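PDB 5FTZ: chitin binding protein from Streptomyces lividans, which is an AA10 lytic polysaccharide monooxygenase that binds copper in a histidine brace and probably cleaves chitin oxidatively. Local coordinates for residues Gly2-Pro7 and Phe164-Asp169; Gln30-Pro35 and Cys49-Gly54; Phe83-Thr88 and Ala153-His158; Tyr98-Pro103 and His149-Val154. All coordinates share one frame; numbering follows the deposited sequence.

All four contacts are largely buried in one beta-sandwich, but contact 1 lies nearest the centre of the chain, whereas contact 2 is the furthest from it and is built against a loop. Contacts 1 and 3 both join the three-stranded sheet to the larger one: the first through a small polar cluster with a water, the second mainly through aromatic rings. Contact 4 stays within the larger sheet and has the ladder of backbone bonds that the two cross-sheet contacts lack. Contacts 3 and 4 share Ala-153 and Val-154 on strand 148-157, and the disulfide Cys-49 to Cys-167 ties contact 2 to contact 1.

Contact 1 (Gly2-Pro7 and Phe164-Asp169); sequences GYTDLP and FYACSD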
loop_
_atom_site.group_PDB
_atom_site.type_symbol
_atom_site.label_atom_id
_atom_site.label_comp_id
_atom_site.label_asym_id
_atom_site.label_seq_id
_atom_site.Cartn_x
_atom_site.Cartn_y
_atom_site.Cartn_z
ATOM N N GLY A 2 15.204 6.577 -9.797
ATOM C CA GLY A 2 15.065 7.823 -10.512
ATOM C C GLY A 2 15.900 8.916 -9.908
ATOM O O GLY A 2 16.508 8.735 -8.855
ATOM N N TYR A 3 15.829 10.102 -10.524
ATOM C CA TYR A 3 16.608 11.256 -10.070
ATOM C C TYR A 3 15.894 12.506 -10.573
ATOM O O TYR A 3 15.103 12.456 -11.514
ATOM C CB TYR A 3 18.048 11.203 -10.646
ATOM C CG TYR A 3 18.117 11.001 -12.119
ATOM C CD1 TYR A 3 18.003 12.063 -13.001
ATOM C CD2 TYR A 3 18.222 9.736 -12.650
ATOM C CE1 TYR A 3 17.935 11.872 -14.370
ATOM C CE2 TYR A 3 18.238 9.510 -14.034
ATOM C CZ TYR A 3 18.088 10.594 -14.892
ATOM O OH TYR A 3 18.111 10.477 -16.267
ATOM N N THR A 4 16.300 13.640 -10.070
ATOM C CA THR A 4 15.784 14.901 -10.590
ATOM C C THR A 4 16.676 15.395 -11.725
ATOM O O THR A 4 17.915 15.398 -11.629
ATOM C CB THR A 4 15.730 15.980 -9.510
ATOM O OG1 THR A 4 16.922 15.888 -8.773
ATOM C CG2 THR A 4 14.544 15.794 -8.556
ATOM N N ASP A 5 16.022 15.858 -12.771
ATOM C CA ASP A 5 16.753 16.572 -13.829
ATOM C C ASP A 5 16.398 18.054 -13.907
ATOM O O ASP A 5 17.099 18.765 -14.574
ATOM C CB ASP A 5 16.709 15.862 -15.201
ATOM C CG ASP A 5 15.444 15.955 -15.845
ATOM O OD1 ASP A 5 14.442 16.274 -15.234
ATOM O OD2 ASP A 5 15.374 15.723 -17.089
ATOM N N LEU A 6 15.436 18.506 -13.108
ATOM C CA LEU A 6 15.186 19.946 -12.923
ATOM C C LEU A 6 14.872 20.194 -11.463
ATOM O O LEU A 6 13.869 19.659 -10.964
ATOM C CB LEU A 6 14.015 20.503 -13.768
ATOM C CG LEU A 6 14.220 20.487 -15.244
ATOM C CD1 LEU A 6 12.922 20.763 -15.956
ATOM C CD2 LEU A 6 15.315 21.481 -15.659
ATOM N N PRO A 7 15.696 20.973 -10.728
ATOM C CA PRO A 7 17.022 21.434 -11.122
ATOM C C PRO A 7 17.948 20.202 -11.178
ATOM O O PRO A 7 17.792 19.294 -10.348
ATOM C CB PRO A 7 17.407 22.358 -9.947
ATOM C CG PRO A 7 16.662 21.850 -8.760
ATOM C CD PRO A 7 15.424 21.178 -9.294
ATOM N N PHE A 164 14.604 7.906 -2.351
ATOM C CA PHE A 164 15.677 8.338 -3.266
ATOM C C PHE A 164 16.000 9.755 -2.969
ATOM O O PHE A 164 15.106 10.557 -2.735
ATOM C CB PHE A 164 15.269 8.130 -4.704
ATOM C CG PHE A 164 15.167 6.658 -5.086
ATOM C CD1 PHE A 164 14.064 5.887 -4.716
ATOM C CD2 PHE A 164 16.229 6.044 -5.722
ATOM C CE1 PHE A 164 14.016 4.529 -5.033
ATOM C CE2 PHE A 164 16.171 4.690 -6.012
ATOM C CZ PHE A 164 15.116 3.958 -5.623
ATOM N N TYR A 165 17.293 10.029 -2.939
ATOM C CA TYR A 165 17.840 11.329 -2.554
ATOM C C TYR A 165 18.584 11.978 -3.693
ATOM O O TYR A 165 19.396 11.340 -4.352
ATOM C CB TYR A 165 18.804 11.142 -1.379
ATOM C CG TYR A 165 18.067 10.703 -0.125
ATOM C CD1 TYR A 165 17.777 9.365 0.113
ATOM C CD2 TYR A 165 17.724 11.608 0.863
ATOM C CE1 TYR A 165 17.074 8.955 1.260
ATOM C CE2 TYR A 165 16.978 11.217 1.971
ATOM C CZ TYR A 165 16.675 9.897 2.174
ATOM O OH TYR A 165 15.941 9.574 3.317
ATOM N N ALA A 166 18.307 13.261 -3.953
ATOM C CA ALA A 166 18.973 13.935 -5.059
ATOM C C ALA A 166 19.293 15.395 -4.677
ATOM O O ALA A 166 18.373 16.192 -4.461
ATOM C CB ALA A 166 18.114 13.928 -6.312
ATOM N N CYS A 167 20.573 15.670 -4.542
ATOM C CA CYS A 167 21.041 17.042 -4.235
ATOM C C CYS A 167 21.281 17.786 -5.523
ATOM O O CYS A 167 22.021 17.261 -6.386
ATOM C CB CYS A 167 22.362 16.987 -3.477
ATOM S SG CYS A 167 22.114 16.300 -1.813
ATOM N N SER A 168 20.791 19.022 -5.647
ATOM C CA SER A 168 21.021 19.852 -6.787
ATOM C C SER A 168 21.648 21.145 -6.344
ATOM O O SER A 168 21.069 21.879 -5.522
ATOM C CB SER A 168 19.746 20.127 -7.510
ATOM O OG SER A 168 19.083 18.955 -7.955
ATOM N N ASP A 169 22.738 21.531 -6.990
ATOM C CA ASP A 169 23.359 22.848 -6.756
ATOM C C ASP A 169 22.672 23.929 -7.547
ATOM O O ASP A 169 22.467 23.785 -8.762
ATOM C CB ASP A 169 24.829 22.814 -7.110
ATOM C CG ASP A 169 25.578 21.825 -6.273
ATOM O OD1 ASP A 169 25.928 22.172 -5.113
ATOM O OD2 ASP A 169 25.802 20.670 -6.744
HETATM O O HOH W 1 17.176 17.657 -6.574
#
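Thr-4 and Pro-7 face Ala-166 and Ser-168 across the interior of a beta-sandwich, the immunoglobulin-like core of lytic polysaccharide monooxygenases. The two strands approach to 6.8 Å between axes and run nearly the same way, at 25°; lying in different sheets, they share no backbone ladder and meet mostly through side chains.

The packing contacts are few and small. The CG corner of the Pro-7 ring rests on Ser-168 CB at 3.7 Å, next to a cis peptide bond between Leu-6 and Pro-7. The methyl of Ala-166 approaches Thr-4 OG1 to 3.4 Å. At the copper end the contact thins to Gly-2 O beside CD2 of Phe-164; the Phe-164 ring itself lies near the brace copper, which His-1 and His-91 bind, and meets the ring of His-1 edge to face.

The polar contacts gather at the other end. Ser-168 OG, set beside its own backbone N and anti to the carbonyl carbon (chi1 -59°), donates to Pro-7 O at 2.7 Å. The bond arrives from above the carbonyl plane, not along a lone pair. A single water completes the cluster, bridging the strands where the two hydroxyls, at 3.8 Å between Thr-4 OG1 and Ser-168 OG, do not bond directly. It lies 2.8 Å from Thr-4 OG1 and spends one proton on Ala-166 O, while its other proton goes to Ser-168 OG, at 2.7 Å.

Contact 2 (Gln30-Pro35 and Cys49-Gly54); sequences QSVEGP and CSAGHG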
loop_
_atom_site.group_PDB
_atom_site.type_symbol
_atom_site.label_atom_id
_atom_site.label_comp_id
_atom_site.label_asym_id
_atom_site.label_seq_id
_atom_site.Cartn_x
_atom_site.Cartn_y
_atom_site.Cartn_z
ATOM N N GLN A 30 20.148 6.820 -11.407
ATOM C CA GLN A 30 18.887 6.423 -10.755
ATOM C C GLN A 30 18.976 5.726 -9.433
ATOM O O GLN A 30 17.936 5.449 -8.823
ATOM C CB GLN A 30 18.055 5.580 -11.755
ATOM C CG GLN A 30 18.662 4.188 -12.000
ATOM C CD GLN A 30 19.653 4.079 -13.119
ATOM O OE1 GLN A 30 20.247 5.059 -13.556
ATOM N NE2 GLN A 30 19.834 2.868 -13.604
ATOM N N SER A 31 20.161 5.380 -8.962
ATOM C CA SER A 31 20.322 4.355 -7.917
ATOM C C SER A 31 20.614 4.923 -6.522
ATOM O O SER A 31 21.010 4.192 -5.632
ATOM C CB SER A 31 21.449 3.399 -8.281
ATOM O OG SER A 31 21.090 2.739 -9.465
ATOM N N VAL A 32 20.375 6.225 -6.280
ATOM C CA VAL A 32 20.744 6.840 -4.978
ATOM C C VAL A 32 19.605 6.668 -3.973
ATOM O O VAL A 32 18.832 7.574 -3.696
ATOM C CB VAL A 32 21.175 8.302 -5.160
ATOM C CG1 VAL A 32 21.695 8.875 -3.881
ATOM C CG2 VAL A 32 22.229 8.421 -6.234
ATOM N N GLU A 33 19.543 5.456 -3.432
ATOM C CA GLU A 33 18.477 4.939 -2.571
ATOM C C GLU A 33 19.017 4.756 -1.188
ATOM O O GLU A 33 20.055 4.107 -0.995
ATOM C CB GLU A 33 17.974 3.603 -3.143
ATOM C CG GLU A 33 16.751 3.070 -2.448
ATOM C CD GLU A 33 16.188 1.816 -3.096
ATOM O OE1 GLU A 33 16.931 1.129 -3.793
ATOM O OE2 GLU A 33 14.957 1.566 -2.961
ATOM N N GLY A 34 18.266 5.213 -0.194
ATOM C CA GLY A 34 18.648 4.970 1.201
ATOM C C GLY A 34 17.424 4.857 2.074
ATOM O O GLY A 34 16.308 4.865 1.555
ATOM N N PRO A 35 17.591 4.787 3.387
ATOM C CA PRO A 35 16.441 4.677 4.250
ATOM C C PRO A 35 15.580 5.912 4.170
ATOM O O PRO A 35 16.089 7.035 4.056
ATOM C CB PRO A 35 17.058 4.522 5.644
ATOM C CG PRO A 35 18.410 4.003 5.394
ATOM C CD PRO A 35 18.872 4.643 4.124
ATOM N N CYS A 49 23.707 13.164 0.178
ATOM C CA CYS A 49 23.631 13.239 -1.291
ATOM C C CYS A 49 23.999 11.932 -1.947
ATOM O O CYS A 49 23.598 11.706 -3.093
ATOM C CB CYS A 49 24.501 14.358 -1.833
ATOM S SG CYS A 49 24.077 16.002 -1.152
ATOM N N SER A 50 24.676 11.015 -1.239
ATOM C CA SER A 50 24.976 9.674 -1.721
ATOM C C SER A 50 23.999 8.635 -1.196
ATOM O O SER A 50 24.176 7.456 -1.469
ATOM C CB SER A 50 26.398 9.237 -1.334
ATOM O OG SER A 50 26.553 9.148 0.079
ATOM N N ALA A 51 23.031 9.043 -0.416
ATOM C CA ALA A 51 22.086 8.165 0.319
ATOM C C ALA A 51 22.802 7.084 1.118
ATOM O O ALA A 51 22.262 5.975 1.306
ATOM C CB ALA A 51 21.050 7.574 -0.575
ATOM N N GLY A 52 23.973 7.391 1.640
ATOM C CA GLY A 52 24.734 6.420 2.433
ATOM C C GLY A 52 25.589 5.418 1.675
ATOM O O GLY A 52 26.239 4.593 2.292
ATOM N N HIS A 53 25.635 5.465 0.343
ATOM C CA HIS A 53 26.437 4.563 -0.476
ATOM C C HIS A 53 27.861 5.042 -0.642
ATOM O O HIS A 53 28.148 6.044 -1.329
ATOM C CB HIS A 53 25.824 4.414 -1.832
ATOM C CG HIS A 53 24.520 3.745 -1.815
ATOM N ND1 HIS A 53 24.401 2.380 -1.676
ATOM C CD2 HIS A 53 23.261 4.240 -1.833
ATOM C CE1 HIS A 53 23.116 2.054 -1.640
ATOM N NE2 HIS A 53 22.406 3.163 -1.768
ATOM N N GLY A 54 28.795 4.319 -0.044
ATOM C CA GLY A 54 30.207 4.627 -0.219
ATOM C C GLY A 54 30.657 4.683 -1.663
ATOM O O GLY A 54 31.491 5.525 -2.005
#
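A small packing contact, tied by one hydrogen bond, sets Ala-51 and His-53 of a loop against Val-32 to Gly-34 at the short edge strand 33-35 of the larger sheet. The loop makes a type I' turn from Ser-50 to His-53, closed by His-53 N to Ser-50 O at 3.1 Å. This turn presents the methyl of Ala-51 to the start of the strand and the residue before it, 3.5 Å from Glu-33 C and 3.6 Å from Val-32 CG1. CG1 is the branch of Val-32 anti to its backbone N (chi1 -173°), and it also lies against Cys-49 O and the carbonyl carbon of Ser-50. Gly-34 is closely fitted, since a CB there would clash with Ala-51 O.

The polar link is a single bond, from His-53 NE2 to Glu-33 O at 2.6 Å. The donor lies in the carbonyl plane, but the bond is bent, 138° at the hydrogen, and the oxygen sits 19° out of the ring plane. An alanine at His-53 would probably leave Glu-33 O without this donor and the turn less firmly tied to the strand. Because NE2 gives its proton to a backbone oxygen, the imidazole grips the main chain of Glu-33, whose side chain touches Phe-164 and lies near a copper.

Contact 3 (Phe83-Thr88 and Ala153-His158); sequences FRWQFT and AVWTVH. With CU (copper (II) ion), chain C.
Trp-155 lays its CB over one face of the six-membered ring of Trp-85, a CH-pi contact with the carbon 4.0 Å from the ring centroid. Beyond it the edge of the Trp-155 indole turns toward the same ring, edge to face, with planes at 61°. Phe-87 continues the chain of rings: its CD1-CE1 edge meets the six-membered ring of Trp-155, centroids 4.5 Å apart, and CD1 comes within 3.4 Å of Trp-155 CH2. Val-157 CG2 lies over the opposite face of the Trp-155 ring. CG anti to the backbone N (chi1 169°) carries the Trp-155 indole past Trp-85 to the Phe-87 ring. At the other end, Trp-85 CZ2 touches the methyl of Ala-153 at 3.7 Å.

The indole nitrogens are satisfied outside the cluster, Trp-85 NE1 by Tyr-98 OH and Trp-155 NE1 by Thr-93 OG1. Past the rings, His-158 NE2 binds a copper at 1.9 Å; this ion is shared with Asp-159 and with His-158 and Asp-159 of the second subunit, and is distinct from the histidine-brace copper.

The aromatic cluster thus bridges the two sheets, between strand 80-87, in the middle of the three-stranded one, and strand 148-157 of the larger, where the strand axes come no nearer than 10.3 Å; Phe-96 of strand 93-100 stacks on Trp-155, and Phe-164 of strand 162-171 meets it as well.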
loop_
_atom_site.group_PDB
_atom_site.type_symbol
_atom_site.label_atom_id
_atom_site.label_comp_id
_atom_site.label_asym_id
_atom_site.label_seq_id
_atom_site.Cartn_x
_atom_site.Cartn_y
_atom_site.Cartn_z
ATOM N N PHE A 83 9.703 21.350 -11.095
ATOM C CA PHE A 83 10.610 20.329 -10.598
ATOM C C PHE A 83 10.326 19.076 -11.391
ATOM O O PHE A 83 9.147 18.773 -11.652
ATOM C CB PHE A 83 10.390 20.118 -9.078
ATOM C CG PHE A 83 10.794 21.287 -8.279
ATOM C CD1 PHE A 83 9.880 22.329 -8.027
ATOM C CD2 PHE A 83 12.071 21.400 -7.792
ATOM C CE1 PHE A 83 10.269 23.440 -7.319
ATOM C CE2 PHE A 83 12.447 22.516 -7.066
ATOM C CZ PHE A 83 11.546 23.533 -6.843
ATOM N N ARG A 84 11.360 18.361 -11.844
ATOM C CA ARG A 84 11.135 17.230 -12.699
ATOM C C ARG A 84 12.034 16.053 -12.312
ATOM O O ARG A 84 13.248 16.228 -12.104
ATOM C CB ARG A 84 11.398 17.627 -14.143
ATOM C CG ARG A 84 11.057 16.569 -15.166
ATOM C CD ARG A 84 11.117 17.068 -16.614
ATOM N NE ARG A 84 12.464 17.241 -17.048
ATOM C CZ ARG A 84 12.865 18.059 -18.027
ATOM N NH1 ARG A 84 11.993 18.831 -18.675
ATOM N NH2 ARG A 84 14.144 18.121 -18.340
ATOM N N TRP A 85 11.403 14.892 -12.244
ATOM C CA TRP A 85 12.036 13.603 -12.019
ATOM C C TRP A 85 12.000 12.810 -13.286
ATOM O O TRP A 85 10.964 12.797 -14.021
ATOM C CB TRP A 85 11.299 12.784 -10.951
ATOM C CG TRP A 85 11.507 13.273 -9.518
ATOM C CD1 TRP A 85 10.890 14.374 -8.940
ATOM C CD2 TRP A 85 12.396 12.776 -8.546
ATOM N NE1 TRP A 85 11.345 14.570 -7.687
ATOM C CE2 TRP A 85 12.223 13.562 -7.369
ATOM C CE3 TRP A 85 13.274 11.709 -8.517
ATOM C CZ2 TRP A 85 13.000 13.327 -6.212
ATOM C CZ3 TRP A 85 14.019 11.468 -7.370
ATOM C CH2 TRP A 85 13.848 12.266 -6.219
ATOM N N GLN A 86 13.021 11.996 -13.475
ATOM C CA GLN A 86 13.043 10.960 -14.521
ATOM C C GLN A 86 13.161 9.645 -13.801
ATOM O O GLN A 86 13.992 9.485 -12.885
ATOM C CB GLN A 86 14.257 11.132 -15.441
ATOM C CG GLN A 86 14.300 12.449 -16.171
ATOM C CD GLN A 86 13.263 12.685 -17.233
ATOM O OE1 GLN A 86 12.515 11.782 -17.606
ATOM N NE2 GLN A 86 13.223 13.907 -17.733
ATOM N N PHE A 87 12.285 8.668 -14.099
ATOM C CA PHE A 87 12.318 7.405 -13.419
ATOM C C PHE A 87 12.706 6.247 -14.379
ATOM O O PHE A 87 12.290 6.236 -15.529
ATOM C CB PHE A 87 10.933 7.086 -12.862
ATOM C CG PHE A 87 10.411 8.122 -11.912
ATOM C CD1 PHE A 87 10.932 8.285 -10.658
ATOM C CD2 PHE A 87 9.411 9.008 -12.311
ATOM C CE1 PHE A 87 10.426 9.254 -9.806
ATOM C CE2 PHE A 87 8.925 9.965 -11.463
ATOM C CZ PHE A 87 9.430 10.105 -10.205
ATOM N N THR A 88 13.475 5.316 -13.879
ATOM C CA THR A 88 13.728 4.062 -14.574
ATOM C C THR A 88 12.859 2.946 -14.006
ATOM O O THR A 88 12.730 1.911 -14.673
ATOM C CB THR A 88 15.195 3.653 -14.472
ATOM O OG1 THR A 88 15.544 3.537 -13.102
ATOM C CG2 THR A 88 16.100 4.729 -15.051
ATOM N N ALA A 153 16.028 16.891 -2.945
ATOM C CA ALA A 153 14.775 16.271 -3.321
ATOM C C ALA A 153 14.759 14.881 -2.779
ATOM O O ALA A 153 15.732 14.148 -2.922
ATOM C CB ALA A 153 14.670 16.293 -4.837
ATOM N N VAL A 154 13.668 14.536 -2.122
ATOM C CA VAL A 154 13.499 13.227 -1.514
ATOM C C VAL A 154 12.206 12.594 -2.001
ATOM O O VAL A 154 11.128 13.175 -1.850
ATOM C CB VAL A 154 13.540 13.328 0.013
ATOM C CG1 VAL A 154 13.513 11.897 0.577
ATOM C CG2 VAL A 154 14.782 14.064 0.531
ATOM N N TRP A 155 12.336 11.417 -2.609
ATOM C CA TRP A 155 11.211 10.634 -3.125
ATOM C C TRP A 155 11.015 9.408 -2.239
ATOM O O TRP A 155 11.855 8.547 -2.219
ATOM C CB TRP A 155 11.527 10.240 -4.562
ATOM C CG TRP A 155 10.598 9.217 -5.143
ATOM C CD1 TRP A 155 9.271 9.082 -4.906
ATOM C CD2 TRP A 155 10.930 8.217 -6.131
ATOM N NE1 TRP A 155 8.753 8.011 -5.648
ATOM C CE2 TRP A 155 9.756 7.512 -6.436
ATOM C CE3 TRP A 155 12.114 7.881 -6.803
ATOM C CZ2 TRP A 155 9.751 6.442 -7.338
ATOM C CZ3 TRP A 155 12.076 6.882 -7.726
ATOM C CH2 TRP A 155 10.916 6.169 -7.971
ATOM N N THR A 156 9.904 9.366 -1.501
ATOM C CA THR A 156 9.660 8.260 -0.586
ATOM C C THR A 156 8.745 7.231 -1.217
ATOM O O THR A 156 7.674 7.563 -1.736
ATOM C CB THR A 156 9.099 8.745 0.726
ATOM O OG1 THR A 156 10.039 9.651 1.350
ATOM C CG2 THR A 156 8.796 7.575 1.686
ATOM N N VAL A 157 9.194 5.975 -1.203
ATOM C CA VAL A 157 8.489 4.904 -1.880
ATOM C C VAL A 157 7.489 4.217 -0.947
ATOM O O VAL A 157 7.845 3.817 0.159
ATOM C CB VAL A 157 9.510 3.899 -2.453
ATOM C CG1 VAL A 157 8.834 2.720 -3.122
ATOM C CG2 VAL A 157 10.433 4.635 -3.460
ATOM N N HIS A 158 6.289 4.048 -1.435
ATOM C CA HIS A 158 5.202 3.440 -0.673
ATOM C C HIS A 158 5.498 1.937 -0.358
ATOM O O HIS A 158 5.974 1.198 -1.175
ATOM C CB HIS A 158 3.973 3.552 -1.533
ATOM C CG HIS A 158 2.739 2.840 -1.007
ATOM N ND1 HIS A 158 1.862 3.405 -0.102
ATOM C CD2 HIS A 158 2.184 1.684 -1.423
ATOM C CE1 HIS A 158 0.848 2.565 0.094
ATOM N NE2 HIS A 158 1.040 1.525 -0.682
HETATM CU CU CU C . -0.017 -0.076 -0.353
#

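Contact 4 (Tyr98-Pro103 and His149-Val154); sequences YYVTKP and HVILAV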
loop_
_atom_site.group_PDB
_atom_site.type_symbol
_atom_site.label_atom_id
_atom_site.label_comp_id
_atom_site.label_asym_id
_atom_site.label_seq_id
_atom_site.Cartn_x
_atom_site.Cartn_y
_atom_site.Cartn_z
ATOM N N TYR A 98 10.926 18.642 -0.954
ATOM C CA TYR A 98 12.044 19.426 -1.440
ATOM C C TYR A 98 12.491 20.387 -0.356
ATOM O O TYR A 98 11.656 21.090 0.224
ATOM C CB TYR A 98 11.657 20.211 -2.696
ATOM C CG TYR A 98 11.221 19.364 -3.825
ATOM C CD1 TYR A 98 9.872 18.955 -3.932
ATOM C CD2 TYR A 98 12.097 18.935 -4.814
ATOM C CE1 TYR A 98 9.437 18.145 -4.971
ATOM C CE2 TYR A 98 11.682 18.126 -5.872
ATOM C CZ TYR A 98 10.369 17.748 -5.961
ATOM O OH TYR A 98 9.935 16.947 -6.995
ATOM N N TYR A 99 13.783 20.399 -0.056
ATOM C CA TYR A 99 14.398 21.147 1.043
ATOM C C TYR A 99 15.439 22.065 0.447
ATOM O O TYR A 99 16.006 21.754 -0.597
ATOM C CB TYR A 99 15.117 20.239 2.045
ATOM C CG TYR A 99 14.275 19.131 2.663
ATOM C CD1 TYR A 99 14.026 17.966 2.001
ATOM C CD2 TYR A 99 13.705 19.292 3.897
ATOM C CE1 TYR A 99 13.280 16.966 2.588
ATOM C CE2 TYR A 99 12.952 18.254 4.496
ATOM C CZ TYR A 99 12.757 17.130 3.830
ATOM O OH TYR A 99 12.014 16.050 4.308
ATOM N N VAL A 100 15.723 23.203 1.078
ATOM C CA VAL A 100 16.771 24.076 0.664
ATOM C C VAL A 100 17.755 24.336 1.842
ATOM O O VAL A 100 17.338 24.279 3.017
ATOM C CB VAL A 100 16.233 25.387 0.098
ATOM C CG1 VAL A 100 15.566 26.202 1.176
ATOM C CG2 VAL A 100 17.286 26.171 -0.656
ATOM N N THR A 101 18.969 24.668 1.547
ATOM C CA THR A 101 19.928 25.121 2.528
ATOM C C THR A 101 19.537 26.483 3.099
ATOM O O THR A 101 18.744 27.230 2.538
ATOM C CB THR A 101 21.325 25.127 1.916
ATOM O OG1 THR A 101 21.274 25.738 0.615
ATOM C CG2 THR A 101 21.875 23.698 1.828
ATOM N N LYS A 102 20.106 26.759 4.284
ATOM C CA LYS A 102 19.876 28.024 4.992
ATOM C C LYS A 102 20.944 29.027 4.666
ATOM O O LYS A 102 22.060 28.677 4.316
ATOM C CB LYS A 102 19.991 27.793 6.517
ATOM C CG LYS A 102 18.889 26.929 7.043
ATOM C CD LYS A 102 18.995 26.696 8.546
ATOM C CE LYS A 102 20.164 25.850 8.882
ATOM N NZ LYS A 102 19.900 25.032 10.110
ATOM N N PRO A 103 20.628 30.326 4.769
ATOM C CA PRO A 103 21.734 31.300 4.695
ATOM C C PRO A 103 22.872 30.991 5.636
ATOM O O PRO A 103 22.642 30.634 6.767
ATOM C CB PRO A 103 21.048 32.637 5.042
ATOM C CG PRO A 103 19.641 32.414 4.687
ATOM C CD PRO A 103 19.390 30.983 5.142
ATOM N N HIS A 149 23.372 27.519 -3.164
ATOM C CA HIS A 149 22.502 26.807 -2.248
ATOM C C HIS A 149 22.348 25.394 -2.829
ATOM O O HIS A 149 22.698 25.167 -4.019
ATOM C CB HIS A 149 21.137 27.483 -2.058
ATOM C CG HIS A 149 21.228 28.608 -1.080
ATOM N ND1 HIS A 149 21.224 28.416 0.282
ATOM C CD2 HIS A 149 21.388 29.933 -1.269
ATOM C CE1 HIS A 149 21.379 29.578 0.892
ATOM N NE2 HIS A 149 21.488 30.512 -0.032
ATOM N N VAL A 150 21.883 24.484 -2.012
ATOM C CA VAL A 150 21.538 23.135 -2.443
ATOM C C VAL A 150 20.062 22.900 -2.223
ATOM O O VAL A 150 19.523 23.247 -1.152
ATOM C CB VAL A 150 22.383 22.091 -1.715
ATOM C CG1 VAL A 150 21.839 20.669 -1.979
ATOM C CG2 VAL A 150 23.864 22.227 -2.134
ATOM N N ILE A 151 19.386 22.365 -3.213
ATOM C CA ILE A 151 18.054 21.815 -3.080
ATOM C C ILE A 151 18.172 20.330 -2.980
ATOM O O ILE A 151 18.801 19.687 -3.864
ATOM C CB ILE A 151 17.115 22.283 -4.229
ATOM C CG1 ILE A 151 16.841 23.796 -4.134
ATOM C CG2 ILE A 151 15.846 21.414 -4.208
ATOM C CD1 ILE A 151 16.117 24.459 -5.285
ATOM N N LEU A 152 17.618 19.760 -1.947
ATOM C CA LEU A 152 17.532 18.299 -1.710
ATOM C C LEU A 152 16.145 17.842 -2.018
ATOM O O LEU A 152 15.176 18.324 -1.399
ATOM C CB LEU A 152 17.927 17.956 -0.272
ATOM C CG LEU A 152 17.736 16.491 0.115
ATOM C CD1 LEU A 152 18.704 15.601 -0.593
ATOM C CD2 LEU A 152 17.833 16.319 1.623
ATOM N N ALA A 153 16.028 16.891 -2.945
ATOM C CA ALA A 153 14.775 16.271 -3.321
ATOM C C ALA A 153 14.759 14.881 -2.779
ATOM O O ALA A 153 15.732 14.148 -2.922
ATOM C CB ALA A 153 14.670 16.293 -4.837
ATOM N N VAL A 154 13.668 14.536 -2.122
ATOM C CA VAL A 154 13.499 13.227 -1.514
ATOM C C VAL A 154 12.206 12.594 -2.001
ATOM O O VAL A 154 11.128 13.175 -1.850
ATOM C CB VAL A 154 13.540 13.328 0.013
ATOM C CG1 VAL A 154 13.513 11.897 0.577
ATOM C CG2 VAL A 154 14.782 14.064 0.531
#
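The imidazole of His-149 has residues 101-103 along its edge: Thr-101 OG1 sits near the ring plane at ND1, and Lys-102 O approaches CE1 to 3.6 Å, while Trp-105 meets the ring from outside the two segments. The ring of Tyr-99 takes Leu-152 O at its edge, in plane, and its CE1 touches Val-154 CG2 at 3.9 Å. Phe-38 meets Tyr-99 edge to face. On the other side of the sheet the ring of Tyr-98 rests obliquely against the methyl of Ala-153, and its hydroxyl is hydrogen-bonded to His-137.

Strands 98-100 and 149-154 pair antiparallel. Tyr-99 and Leu-152 form the hydrogen-bonded pair, Tyr-99 N to Leu-152 O at 2.8 Å and Leu-152 N to Tyr-99 O at 2.9 Å, and Thr-101 N adds a bond to Val-150 O. There the side chain takes over from the backbone. With chi1 at 46°, Thr-101 OG1 lies between its own N and carbonyl carbon, where it accepts from Val-150 N at 3.0 Å and shares a hydrogen bond with His-149 ND1 at 2.7 Å. An alanine at Thr-101 would probably leave Val-150 N and His-149 ND1 without this partner and the imidazole freer to turn.

Within the larger sheet, strand 148-157 lies between strand 93-100 and strand 162-171. Val-150, Leu-152 and Val-154 touch 162-171 with their side chains, and strand 93-100 is joined in turn by 122-125.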